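Local coordinates for heavy-metal chelation domain-containing protein (Pyrococcus horikoshii, PDB 3NPG) that is of unknown function but may take part in heavy-metal chelation, at residues L7-L21 / G85-I97. Residues are numbered along the deposited sequence; the frame is centred on the assembly and turned at random.
Sequences LSRIKKKAMELAEDL and GVAAINAVSQYYI
Ala-14 and Ile-89 bring their CA atoms to 6.0 Å where helical segments 7-17 and 85-96 cross, running in broadly the same direction at 50° with their axes 9.7 Å apart at closest approach. They are parts of two helices, 6-17 and 79-96, in the region assigned to the putative heavy-metal chelation family, and helix 79-96 rests through Ala-87, Ala-88 and Ala-91 on strand 32-38 of the three-stranded antiparallel sheet. The small methyl of Ala-14 lets Ile-89 lie close, CB to CG1 4.0 Å, while Ile-89 CG2 meets Ile-10 CG2 and its CD1 reaches over Lys-11 CA. Branched Val-92 puts both methyls to use: CG1 touches Leu-17 CB at 3.7 Å, CG2 touches Ala-18 CB, and Leu-21 CD1 lies against both. Farther along the same segment Leu-21 comes back onto helix 79-96, its CD2 sitting over the centre of the Tyr-95 ring in a CH-pi contact, 3.5 Å from the centroid. A chi1 of -177° carries the Tyr-95 ring out beside Leu-21 and a chi2 of 88° sets how its face is turned, while its OH bonds to Glu-41 N. A serine here would probably leave Leu-21 CD2 without its aromatic platform and Glu-41 N without this acceptor. Leu-21 CD1 also packs on Tyr-96 CE2, and Tyr-96 OH gives a weak hydrogen bond of 3.5 Å to Leu-17 O.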
loop_
_atom_site.group_PDB
_atom_site.type_symbol
_atom_site.label_atom_id
_atom_site.label_comp_id
_atom_site.label_asym_id
_atom_site.label_seq_id
_atom_site.Cartn_x
_atom_site.Cartn_y
_atom_site.Cartn_z
ATOM N N LEU A 7 -10.568 5.561 24.245
ATOM C CA LEU A 7 -9.181 5.931 24.542
ATOM C C LEU A 7 -9.106 7.286 25.276
ATOM O O LEU A 7 -8.158 7.529 26.018
ATOM C CB LEU A 7 -8.373 5.980 23.233
ATOM C CG LEU A 7 -6.868 5.805 23.337
ATOM C CD1 LEU A 7 -6.511 4.616 24.209
ATOM C CD2 LEU A 7 -6.262 5.652 21.977
ATOM N N SER A 8 -10.127 8.146 25.092
ATOM C CA SER A 8 -10.194 9.438 25.775
ATOM C C SER A 8 -10.579 9.240 27.238
ATOM O O SER A 8 -10.188 10.034 28.091
ATOM C CB SER A 8 -11.200 10.347 25.087
ATOM O OG SER A 8 -10.917 11.710 25.347
ATOM N N ARG A 9 -11.336 8.169 27.530
ATOM C CA ARG A 9 -11.754 7.847 28.897
ATOM C C ARG A 9 -10.657 7.084 29.629
ATOM O O ARG A 9 -10.473 7.279 30.835
ATOM C CB ARG A 9 -13.070 7.053 28.893
ATOM C CG ARG A 9 -14.237 7.826 28.268
ATOM C CD ARG A 9 -15.578 7.132 28.463
ATOM N NE ARG A 9 -15.711 5.925 27.640
ATOM C CZ ARG A 9 -16.135 5.924 26.377
ATOM N NH1 ARG A 9 -16.431 7.068 25.767
ATOM N NH2 ARG A 9 -16.236 4.787 25.707
ATOM N N ILE A 10 -9.895 6.235 28.890
ATOM C CA ILE A 10 -8.774 5.469 29.457
ATOM C C ILE A 10 -7.637 6.404 29.885
ATOM O O ILE A 10 -7.079 6.228 30.968
ATOM C CB ILE A 10 -8.288 4.352 28.474
ATOM C CG1 ILE A 10 -9.415 3.307 28.222
ATOM C CG2 ILE A 10 -7.004 3.669 28.997
ATOM C CD1 ILE A 10 -9.172 2.370 27.039
ATOM N N LYS A 11 -7.330 7.434 29.060
ATOM C CA LYS A 11 -6.260 8.389 29.380
ATOM C C LYS A 11 -6.563 9.200 30.648
ATOM O O LYS A 11 -5.649 9.496 31.413
ATOM C CB LYS A 11 -5.938 9.316 28.178
ATOM C CG LYS A 11 -6.973 10.400 27.922
ATOM C CD LYS A 11 -6.358 11.616 27.304
ATOM C CE LYS A 11 -7.368 12.713 27.116
ATOM N NZ LYS A 11 -6.747 13.937 26.554
ATOM N N LYS A 12 -7.856 9.527 30.884
ATOM C CA LYS A 12 -8.286 10.268 32.077
ATOM C C LYS A 12 -7.998 9.454 33.339
ATOM O O LYS A 12 -7.531 10.007 34.335
ATOM C CB LYS A 12 -9.787 10.610 31.999
ATOM C CG LYS A 12 -10.127 11.696 30.998
ATOM C CD LYS A 12 -11.636 11.739 30.749
ATOM C CE LYS A 12 -12.048 12.785 29.739
ATOM N NZ LYS A 12 -11.494 12.511 28.387
ATOM N N LYS A 13 -8.245 8.129 33.283
ATOM C CA LYS A 13 -7.985 7.221 34.401
ATOM C C LYS A 13 -6.481 7.021 34.592
ATOM O O LYS A 13 -6.007 6.961 35.727
ATOM C CB LYS A 13 -8.666 5.854 34.164
ATOM C CG LYS A 13 -10.189 5.893 34.145
ATOM C CD LYS A 13 -10.761 4.509 33.845
ATOM C CE LYS A 13 -12.270 4.496 33.824
ATOM N N ALA A 14 -5.732 6.898 33.473
ATOM C CA ALA A 14 -4.279 6.668 33.485
ATOM C C ALA A 14 -3.496 7.877 34.015
ATOM O O ALA A 14 -2.472 7.697 34.672
ATOM C CB ALA A 14 -3.797 6.301 32.090
HETATM N N MSE A 15 -3.980 9.110 33.736
HETATM C CA MSE A 15 -3.319 10.337 34.203
HETATM C C MSE A 15 -3.405 10.496 35.720
HETATM O O MSE A 15 -2.538 11.129 36.320
HETATM C CB MSE A 15 -3.881 11.567 33.494
HETATM C CG MSE A 15 -3.255 11.801 32.144
HETATM SE SE MSE A 15 -3.908 13.393 31.260
HETATM C CE MSE A 15 -5.746 12.872 30.968
ATOM N N GLU A 16 -4.430 9.891 36.344
ATOM C CA GLU A 16 -4.590 9.908 37.797
ATOM C C GLU A 16 -3.578 8.941 38.447
ATOM O O GLU A 16 -3.194 9.133 39.594
ATOM C CB GLU A 16 -6.032 9.519 38.181
ATOM C CG GLU A 16 -6.498 10.106 39.508
ATOM C CD GLU A 16 -7.141 11.482 39.420
ATOM O OE1 GLU A 16 -7.731 11.799 38.361
ATOM O OE2 GLU A 16 -7.120 12.211 40.438
ATOM N N LEU A 17 -3.141 7.914 37.695
ATOM C CA LEU A 17 -2.184 6.914 38.186
ATOM C C LEU A 17 -0.729 7.295 37.872
ATOM O O LEU A 17 0.191 6.777 38.503
ATOM C CB LEU A 17 -2.511 5.528 37.605
ATOM C CG LEU A 17 -3.434 4.654 38.448
ATOM C CD1 LEU A 17 -4.893 5.062 38.277
ATOM C CD2 LEU A 17 -3.271 3.213 38.089
ATOM N N ALA A 18 -0.527 8.219 36.930
ATOM C CA ALA A 18 0.809 8.655 36.524
ATOM C C ALA A 18 1.376 9.746 37.445
ATOM O O ALA A 18 2.464 10.265 37.177
ATOM C CB ALA A 18 0.775 9.150 35.090
ATOM N N GLU A 19 0.648 10.089 38.532
ATOM C CA GLU A 19 1.046 11.149 39.468
ATOM C C GLU A 19 2.394 10.867 40.141
ATOM O O GLU A 19 3.232 11.768 40.233
ATOM C CB GLU A 19 -0.048 11.381 40.525
ATOM N N ASP A 20 2.610 9.614 40.593
ATOM C CA ASP A 20 3.849 9.236 41.282
ATOM C C ASP A 20 4.874 8.572 40.342
ATOM O O ASP A 20 5.867 8.019 40.814
ATOM C CB ASP A 20 3.543 8.327 42.490
ATOM C CG ASP A 20 2.694 8.995 43.564
ATOM O OD1 ASP A 20 3.035 10.132 43.975
ATOM O OD2 ASP A 20 1.727 8.356 44.038
ATOM N N LEU A 21 4.652 8.664 39.014
ATOM C CA LEU A 21 5.567 8.086 38.018
ATOM C C LEU A 21 6.216 9.171 37.157
ATOM O O LEU A 21 5.591 10.197 36.876
ATOM C CB LEU A 21 4.834 7.078 37.125
ATOM C CG LEU A 21 4.397 5.778 37.786
ATOM C CD1 LEU A 21 3.410 5.056 36.929
ATOM C CD2 LEU A 21 5.587 4.885 38.082
ATOM N N GLY A 85 1.199 7.897 23.328
ATOM C CA GLY A 85 0.243 8.008 24.426
ATOM C C GLY A 85 -0.210 6.661 24.962
ATOM O O GLY A 85 -0.242 6.456 26.176
ATOM N N VAL A 86 -0.559 5.732 24.052
ATOM C CA VAL A 86 -0.956 4.364 24.419
ATOM C C VAL A 86 0.229 3.609 25.063
ATOM O O VAL A 86 0.048 2.944 26.082
ATOM C CB VAL A 86 -1.552 3.597 23.208
ATOM C CG1 VAL A 86 -1.746 2.119 23.527
ATOM C CG2 VAL A 86 -2.865 4.230 22.755
ATOM N N ALA A 87 1.458 3.782 24.508
ATOM C CA ALA A 87 2.674 3.181 25.085
ATOM C C ALA A 87 2.918 3.708 26.501
ATOM O O ALA A 87 3.351 2.954 27.369
ATOM C CB ALA A 87 3.877 3.473 24.202
ATOM N N ALA A 88 2.585 4.995 26.744
ATOM C CA ALA A 88 2.709 5.619 28.064
ATOM C C ALA A 88 1.632 5.104 29.024
ATOM O O ALA A 88 1.921 4.889 30.199
ATOM C CB ALA A 88 2.622 7.130 27.941
ATOM N N ILE A 89 0.382 4.903 28.521
ATOM C CA ILE A 89 -0.711 4.331 29.332
ATOM C C ILE A 89 -0.335 2.907 29.755
ATOM O O ILE A 89 -0.520 2.538 30.916
ATOM C CB ILE A 89 -2.077 4.368 28.561
ATOM C CG1 ILE A 89 -2.557 5.813 28.351
ATOM C CG2 ILE A 89 -3.154 3.528 29.291
ATOM C CD1 ILE A 89 -3.715 5.953 27.394
ATOM N N ASN A 90 0.254 2.131 28.820
ATOM C CA ASN A 90 0.720 0.774 29.089
ATOM C C ASN A 90 1.886 0.769 30.080
ATOM O O ASN A 90 1.962 -0.118 30.925
ATOM C CB ASN A 90 1.115 0.077 27.790
ATOM C CG ASN A 90 -0.051 -0.187 26.867
ATOM O OD1 ASN A 90 -1.213 -0.250 27.284
ATOM N ND2 ASN A 90 0.235 -0.381 25.594
ATOM N N ALA A 91 2.784 1.779 29.990
ATOM C CA ALA A 91 3.918 1.911 30.909
ATOM C C ALA A 91 3.431 2.082 32.341
ATOM O O ALA A 91 3.878 1.358 33.235
ATOM C CB ALA A 91 4.781 3.094 30.504
ATOM N N VAL A 92 2.452 3.003 32.549
ATOM C CA VAL A 92 1.838 3.251 33.862
ATOM C C VAL A 92 1.113 1.983 34.346
ATOM O O VAL A 92 1.226 1.613 35.515
ATOM C CB VAL A 92 0.877 4.482 33.807
ATOM C CG1 VAL A 92 0.108 4.643 35.116
ATOM C CG2 VAL A 92 1.641 5.757 33.467
ATOM N N SER A 93 0.424 1.287 33.416
ATOM C CA SER A 93 -0.321 0.066 33.703
ATOM C C SER A 93 0.590 -1.072 34.136
ATOM O O SER A 93 0.281 -1.766 35.093
ATOM C CB SER A 93 -1.132 -0.357 32.486
ATOM O OG SER A 93 -2.045 0.654 32.091
ATOM N N GLN A 94 1.726 -1.257 33.436
ATOM C CA GLN A 94 2.693 -2.330 33.736
ATOM C C GLN A 94 3.372 -2.147 35.100
ATOM O O GLN A 94 3.843 -3.122 35.691
ATOM C CB GLN A 94 3.737 -2.454 32.613
ATOM C CG GLN A 94 3.157 -2.986 31.303
ATOM C CD GLN A 94 2.785 -4.441 31.400
ATOM O OE1 GLN A 94 3.638 -5.315 31.368
ATOM N NE2 GLN A 94 1.495 -4.729 31.476
ATOM N N TYR A 95 3.398 -0.905 35.610
ATOM C CA TYR A 95 3.929 -0.608 36.935
ATOM C C TYR A 95 2.930 -1.051 38.019
ATOM O O TYR A 95 3.341 -1.583 39.051
ATOM C CB TYR A 95 4.231 0.903 37.064
ATOM C CG TYR A 95 4.865 1.298 38.385
ATOM C CD1 TYR A 95 6.246 1.269 38.556
ATOM C CD2 TYR A 95 4.090 1.770 39.438
ATOM C CE1 TYR A 95 6.836 1.659 39.761
ATOM C CE2 TYR A 95 4.666 2.157 40.647
ATOM C CZ TYR A 95 6.039 2.096 40.807
ATOM O OH TYR A 95 6.605 2.486 41.997
ATOM N N TYR A 96 1.615 -0.858 37.765
ATOM C CA TYR A 96 0.566 -1.150 38.739
ATOM C C TYR A 96 -0.193 -2.471 38.478
ATOM O O TYR A 96 -1.066 -2.835 39.275
ATOM C CB TYR A 96 -0.421 0.025 38.825
ATOM C CG TYR A 96 0.192 1.298 39.363
ATOM C CD1 TYR A 96 0.553 1.410 40.702
ATOM C CD2 TYR A 96 0.338 2.419 38.556
ATOM C CE1 TYR A 96 1.088 2.588 41.212
ATOM C CE2 TYR A 96 0.866 3.606 39.056
ATOM C CZ TYR A 96 1.247 3.684 40.386
ATOM O OH TYR A 96 1.771 4.847 40.890
ATOM N N ILE A 97 0.141 -3.190 37.385
ATOM C CA ILE A 97 -0.552 -4.441 37.017
ATOM C C ILE A 97 -0.429 -5.545 38.094
ATOM O O ILE A 97 0.674 -5.838 38.560
ATOM C CB ILE A 97 -0.134 -4.946 35.587
ATOM C CG1 ILE A 97 -1.104 -6.029 35.054
ATOM C CG2 ILE A 97 1.332 -5.425 35.549
ATOM C CD1 ILE A 97 -2.368 -5.498 34.446
#